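Local coordinates for penaeus monodon metallodensovirus major capsid protein (Penaeus monodon metallodensovirus, PDB 6WH7) that forms the icosahedral capsid of a shrimp densovirus from sixty copies, a shell that probably encloses the viral genome, at residues Lys117-Ser129 with Ala217-Gly231. Sequence-based numbering, arbitrary orientation.
Sequences KAHRPTKVGYTLS and ALHFSHDLDLGFWFG
The guanidinium of R120 lies flat on the indole of W229, the planes 26° apart and CZ of R120 3.8 Å from the centroid of the six-membered ring of W229, a cation-pi stack. With chi1 extended (180°) and a bend at chi3, the R120 chain lays the group over the ring; NH2 also forms a salt bridge with E300 on strand 287-302. Next along, H119 and F230 exchange two backbone hydrogen bonds, and CB of F230 sits over the imidazole face of H119, while CD of P121 packs 3.5 Å from CE2 of F230, at the edge of that ring. Beyond the loop 223-228, strands 124-129 and 218-222 run antiparallel, extending the sheet that strand 118-135 shares with strand 287-302, in keeping with the jelly-roll core of parvovirus capsid proteins. On the face bearing V124, Y126 and L128, CB of F220 lies over one face of the Y126 ring, a CH-pi contact, the two rings inclined at 34° with centroids 5.2 Å apart; the OH of Y126 is hydrogen-bonded to ND1 of H271. On the opposite face T127 and H219 lie side by side, OG1 of T127 hydrogen-bonding ND1 of H219 at 3.0 Å, close to the imidazole plane.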
loop_
_atom_site.group_PDB
_atom_site.type_symbol
_atom_site.label_atom_id
_atom_site.label_comp_id
_atom_site.label_asym_id
_atom_site.label_seq_id
_atom_site.Cartn_x
_atom_site.Cartn_y
_atom_site.Cartn_z
ATOM N N LYS A 117 0.646 37.397 -88.271
ATOM C CA LYS A 117 1.975 37.104 -88.784
ATOM C C LYS A 117 2.099 35.635 -89.153
ATOM O O LYS A 117 2.635 35.295 -90.213
ATOM C CB LYS A 117 3.049 37.481 -87.774
ATOM C CG LYS A 117 4.410 37.333 -88.385
ATOM C CD LYS A 117 5.521 37.707 -87.474
ATOM C CE LYS A 117 6.817 37.375 -88.153
ATOM N NZ LYS A 117 6.964 38.147 -89.411
ATOM N N ALA A 118 1.594 34.756 -88.298
ATOM C CA ALA A 118 1.704 33.323 -88.482
ATOM C C ALA A 118 0.431 32.658 -88.002
ATOM O O ALA A 118 -0.268 33.178 -87.133
ATOM C CB ALA A 118 2.886 32.755 -87.713
ATOM N N HIS A 119 0.139 31.497 -88.575
ATOM C CA HIS A 119 -0.987 30.689 -88.142
ATOM C C HIS A 119 -0.623 29.231 -88.326
ATOM O O HIS A 119 0.220 28.887 -89.152
ATOM C CB HIS A 119 -2.265 31.021 -88.913
ATOM C CG HIS A 119 -2.163 30.771 -90.380
ATOM N ND1 HIS A 119 -2.326 29.525 -90.934
ATOM C CD2 HIS A 119 -1.888 31.606 -91.405
ATOM C CE1 HIS A 119 -2.172 29.606 -92.242
ATOM N NE2 HIS A 119 -1.905 30.858 -92.553
ATOM N N ARG A 120 -1.253 28.379 -87.530
ATOM C CA ARG A 120 -0.897 26.996 -87.568
ATOM C C ARG A 120 -2.134 26.142 -87.340
ATOM O O ARG A 120 -2.954 26.478 -86.480
ATOM C CB ARG A 120 0.173 26.753 -86.505
ATOM C CG ARG A 120 0.660 25.377 -86.400
ATOM C CD ARG A 120 1.877 25.329 -85.534
ATOM N NE ARG A 120 1.670 25.788 -84.176
ATOM C CZ ARG A 120 2.667 26.027 -83.340
ATOM N NH1 ARG A 120 3.909 25.840 -83.741
ATOM N NH2 ARG A 120 2.424 26.439 -82.109
ATOM N N PRO A 121 -2.289 25.041 -88.079
ATOM C CA PRO A 121 -3.567 24.318 -88.059
ATOM C C PRO A 121 -3.858 23.512 -86.805
ATOM O O PRO A 121 -5.036 23.255 -86.551
ATOM C CB PRO A 121 -3.460 23.409 -89.284
ATOM C CG PRO A 121 -2.546 24.111 -90.172
ATOM C CD PRO A 121 -1.516 24.707 -89.280
ATOM N N THR A 122 -2.853 23.033 -86.072
ATOM C CA THR A 122 -3.037 22.190 -84.885
ATOM C C THR A 122 -4.108 21.119 -85.071
ATOM O O THR A 122 -4.121 20.431 -86.091
ATOM C CB THR A 122 -3.353 23.021 -83.644
ATOM O OG1 THR A 122 -4.592 23.699 -83.814
ATOM C CG2 THR A 122 -2.278 24.035 -83.428
ATOM N N LYS A 123 -5.020 20.973 -84.117
ATOM C CA LYS A 123 -5.996 19.894 -84.193
ATOM C C LYS A 123 -6.957 20.097 -85.356
ATOM O O LYS A 123 -7.255 21.219 -85.760
ATOM C CB LYS A 123 -6.797 19.782 -82.897
ATOM C CG LYS A 123 -7.721 18.583 -82.871
ATOM C CD LYS A 123 -8.653 18.589 -81.693
ATOM C CE LYS A 123 -7.915 18.353 -80.400
ATOM N NZ LYS A 123 -8.838 18.371 -79.237
ATOM N N VAL A 124 -7.439 18.985 -85.901
ATOM C CA VAL A 124 -8.451 19.005 -86.946
ATOM C C VAL A 124 -9.325 17.779 -86.737
ATOM O O VAL A 124 -8.859 16.744 -86.262
ATOM C CB VAL A 124 -7.802 19.024 -88.349
ATOM C CG1 VAL A 124 -7.390 17.636 -88.802
ATOM C CG2 VAL A 124 -8.664 19.705 -89.319
ATOM N N GLY A 125 -10.603 17.899 -87.049
ATOM C CA GLY A 125 -11.504 16.797 -86.793
ATOM C C GLY A 125 -12.875 17.055 -87.370
ATOM O O GLY A 125 -13.231 18.186 -87.707
ATOM N N TYR A 126 -13.643 15.976 -87.478
ATOM C CA TYR A 126 -15.004 16.062 -87.975
ATOM C C TYR A 126 -15.868 15.046 -87.248
ATOM O O TYR A 126 -15.376 14.080 -86.670
ATOM C CB TYR A 126 -15.073 15.842 -89.485
ATOM C CG TYR A 126 -14.780 14.441 -89.942
ATOM C CD1 TYR A 126 -15.802 13.546 -90.185
ATOM C CD2 TYR A 126 -13.483 14.007 -90.124
ATOM C CE1 TYR A 126 -15.543 12.276 -90.602
ATOM C CE2 TYR A 126 -13.221 12.733 -90.539
ATOM C CZ TYR A 126 -14.253 11.874 -90.778
ATOM O OH TYR A 126 -13.990 10.598 -91.193
ATOM N N THR A 127 -17.172 15.286 -87.278
ATOM C CA THR A 127 -18.139 14.428 -86.615
ATOM C C THR A 127 -19.234 14.054 -87.595
ATOM O O THR A 127 -19.812 14.925 -88.244
ATOM C CB THR A 127 -18.754 15.111 -85.396
ATOM O OG1 THR A 127 -17.728 15.422 -84.451
ATOM C CG2 THR A 127 -19.750 14.198 -84.740
ATOM N N LEU A 128 -19.498 12.762 -87.710
ATOM C CA LEU A 128 -20.644 12.242 -88.438
ATOM C C LEU A 128 -21.740 11.924 -87.442
ATOM O O LEU A 128 -21.501 11.218 -86.463
ATOM C CB LEU A 128 -20.265 10.997 -89.230
ATOM C CG LEU A 128 -19.935 11.203 -90.697
ATOM C CD1 LEU A 128 -18.893 12.243 -90.871
ATOM C CD2 LEU A 128 -19.445 9.894 -91.256
ATOM N N SER A 129 -22.931 12.446 -87.685
ATOM C CA SER A 129 -23.967 12.414 -86.674
ATOM C C SER A 129 -25.325 12.201 -87.313
ATOM O O SER A 129 -25.572 12.637 -88.435
ATOM C CB SER A 129 -23.973 13.709 -85.875
ATOM O OG SER A 129 -25.027 13.698 -84.949
ATOM N N ALA A 217 -22.790 9.595 -82.436
ATOM C CA ALA A 217 -22.056 10.236 -83.511
ATOM C C ALA A 217 -20.651 9.665 -83.629
ATOM O O ALA A 217 -20.069 9.175 -82.659
ATOM C CB ALA A 217 -21.987 11.740 -83.278
ATOM N N LEU A 218 -20.110 9.729 -84.837
ATOM C CA LEU A 218 -18.765 9.258 -85.128
ATOM C C LEU A 218 -17.825 10.456 -85.109
ATOM O O LEU A 218 -17.910 11.326 -85.975
ATOM C CB LEU A 218 -18.727 8.559 -86.480
ATOM C CG LEU A 218 -19.585 7.316 -86.648
ATOM C CD1 LEU A 218 -19.484 6.833 -88.067
ATOM C CD2 LEU A 218 -19.157 6.245 -85.684
ATOM N N HIS A 219 -16.930 10.493 -84.131
ATOM C CA HIS A 219 -15.984 11.586 -83.968
ATOM C C HIS A 219 -14.621 11.137 -84.460
ATOM O O HIS A 219 -14.157 10.054 -84.097
ATOM C CB HIS A 219 -15.880 12.005 -82.503
ATOM C CG HIS A 219 -17.188 12.368 -81.878
ATOM N ND1 HIS A 219 -17.844 13.548 -82.148
ATOM C CD2 HIS A 219 -17.969 11.697 -80.997
ATOM C CE1 HIS A 219 -18.967 13.594 -81.453
ATOM N NE2 HIS A 219 -19.069 12.481 -80.751
ATOM N N PHE A 220 -13.976 11.965 -85.271
ATOM C CA PHE A 220 -12.635 11.663 -85.748
ATOM C C PHE A 220 -11.804 12.924 -85.656
ATOM O O PHE A 220 -12.183 13.950 -86.217
ATOM C CB PHE A 220 -12.673 11.130 -87.175
ATOM C CG PHE A 220 -13.531 9.927 -87.317
ATOM C CD1 PHE A 220 -13.065 8.688 -86.951
ATOM C CD2 PHE A 220 -14.818 10.043 -87.772
ATOM C CE1 PHE A 220 -13.860 7.597 -87.054
ATOM C CE2 PHE A 220 -15.611 8.951 -87.878
ATOM C CZ PHE A 220 -15.137 7.729 -87.509
ATOM N N SER A 221 -10.691 12.853 -84.941
ATOM C CA SER A 221 -9.820 13.994 -84.740
ATOM C C SER A 221 -8.410 13.640 -85.169
ATOM O O SER A 221 -8.016 12.474 -85.191
ATOM C CB SER A 221 -9.800 14.448 -83.282
ATOM O OG SER A 221 -11.063 14.938 -82.886
ATOM N N HIS A 222 -7.651 14.670 -85.513
ATOM C CA HIS A 222 -6.231 14.520 -85.782
ATOM C C HIS A 222 -5.508 15.696 -85.161
ATOM O O HIS A 222 -5.795 16.846 -85.497
ATOM C CB HIS A 222 -5.962 14.460 -87.278
ATOM C CG HIS A 222 -4.532 14.210 -87.625
ATOM N ND1 HIS A 222 -3.885 13.039 -87.310
ATOM C CD2 HIS A 222 -3.626 14.978 -88.269
ATOM C CE1 HIS A 222 -2.640 13.097 -87.742
ATOM N NE2 HIS A 222 -2.457 14.264 -88.328
ATOM N N ASP A 223 -4.571 15.412 -84.271
ATOM C CA ASP A 223 -3.735 16.444 -83.692
ATOM C C ASP A 223 -2.531 16.696 -84.579
ATOM O O ASP A 223 -1.952 15.767 -85.141
ATOM C CB ASP A 223 -3.265 16.053 -82.295
ATOM C CG ASP A 223 -4.359 16.138 -81.268
ATOM O OD1 ASP A 223 -5.396 16.763 -81.551
ATOM O OD2 ASP A 223 -4.179 15.586 -80.164
ATOM N N LEU A 224 -2.160 17.961 -84.700
ATOM C CA LEU A 224 -0.945 18.368 -85.386
ATOM C C LEU A 224 -0.019 19.010 -84.372
ATOM O O LEU A 224 -0.401 19.978 -83.711
ATOM C CB LEU A 224 -1.241 19.359 -86.509
ATOM C CG LEU A 224 -1.643 18.881 -87.891
ATOM C CD1 LEU A 224 -2.978 18.218 -87.852
ATOM C CD2 LEU A 224 -1.684 20.066 -88.796
ATOM N N ASP A 225 1.183 18.478 -84.243
ATOM C CA ASP A 225 2.247 19.163 -83.521
ATOM C C ASP A 225 3.278 19.549 -84.568
ATOM O O ASP A 225 4.065 18.715 -85.015
ATOM C CB ASP A 225 2.847 18.277 -82.442
ATOM C CG ASP A 225 3.787 19.028 -81.534
ATOM O OD1 ASP A 225 3.876 20.261 -81.664
ATOM O OD2 ASP A 225 4.442 18.387 -80.690
ATOM N N LEU A 226 3.298 20.822 -84.921
ATOM C CA LEU A 226 4.219 21.365 -85.901
ATOM C C LEU A 226 5.271 22.168 -85.158
ATOM O O LEU A 226 4.948 22.926 -84.241
ATOM C CB LEU A 226 3.481 22.257 -86.901
ATOM C CG LEU A 226 2.454 21.634 -87.844
ATOM C CD1 LEU A 226 1.609 22.694 -88.473
ATOM C CD2 LEU A 226 3.157 20.890 -88.932
ATOM N N GLY A 227 6.523 21.987 -85.522
ATOM C CA GLY A 227 7.482 22.878 -84.920
ATOM C C GLY A 227 7.553 24.230 -85.571
ATOM O O GLY A 227 8.399 25.050 -85.211
ATOM N N PHE A 228 6.677 24.487 -86.532
ATOM C CA PHE A 228 6.749 25.670 -87.362
ATOM C C PHE A 228 5.342 26.192 -87.581
ATOM O O PHE A 228 4.357 25.557 -87.211
ATOM C CB PHE A 228 7.431 25.372 -88.694
ATOM C CG PHE A 228 6.696 24.387 -89.533
ATOM C CD1 PHE A 228 5.824 24.806 -90.505
ATOM C CD2 PHE A 228 6.852 23.042 -89.325
ATOM C CE1 PHE A 228 5.159 23.907 -91.267
ATOM C CE2 PHE A 228 6.175 22.142 -90.083
ATOM C CZ PHE A 228 5.327 22.576 -91.056
ATOM N N TRP A 229 5.261 27.364 -88.182
ATOM C CA TRP A 229 4.016 28.061 -88.440
ATOM C C TRP A 229 3.850 28.238 -89.940
ATOM O O TRP A 229 4.708 27.853 -90.728
ATOM C CB TRP A 229 4.032 29.404 -87.723
ATOM C CG TRP A 229 4.063 29.264 -86.256
ATOM C CD1 TRP A 229 5.138 28.945 -85.499
ATOM C CD2 TRP A 229 3.004 29.540 -85.347
ATOM N NE1 TRP A 229 4.803 28.939 -84.178
ATOM C CE2 TRP A 229 3.496 29.314 -84.057
ATOM C CE3 TRP A 229 1.679 29.937 -85.500
ATOM C CZ2 TRP A 229 2.715 29.472 -82.930
ATOM C CZ3 TRP A 229 0.911 30.091 -84.385
ATOM C CH2 TRP A 229 1.425 29.861 -83.116
ATOM N N PHE A 230 2.735 28.832 -90.336
ATOM C CA PHE A 230 2.469 29.141 -91.730
ATOM C C PHE A 230 2.161 30.620 -91.866
ATOM O O PHE A 230 1.504 31.206 -91.007
ATOM C CB PHE A 230 1.312 28.320 -92.278
ATOM C CG PHE A 230 1.578 26.855 -92.306
ATOM C CD1 PHE A 230 2.330 26.301 -93.313
ATOM C CD2 PHE A 230 1.067 26.029 -91.335
ATOM C CE1 PHE A 230 2.576 24.964 -93.341
ATOM C CE2 PHE A 230 1.311 24.689 -91.366
ATOM C CZ PHE A 230 2.061 24.157 -92.372
ATOM N N GLY A 231 2.663 31.224 -92.934
ATOM C CA GLY A 231 2.429 32.631 -93.161
ATOM C C GLY A 231 1.492 32.948 -94.302
ATOM O O GLY A 231 1.193 34.117 -94.546
#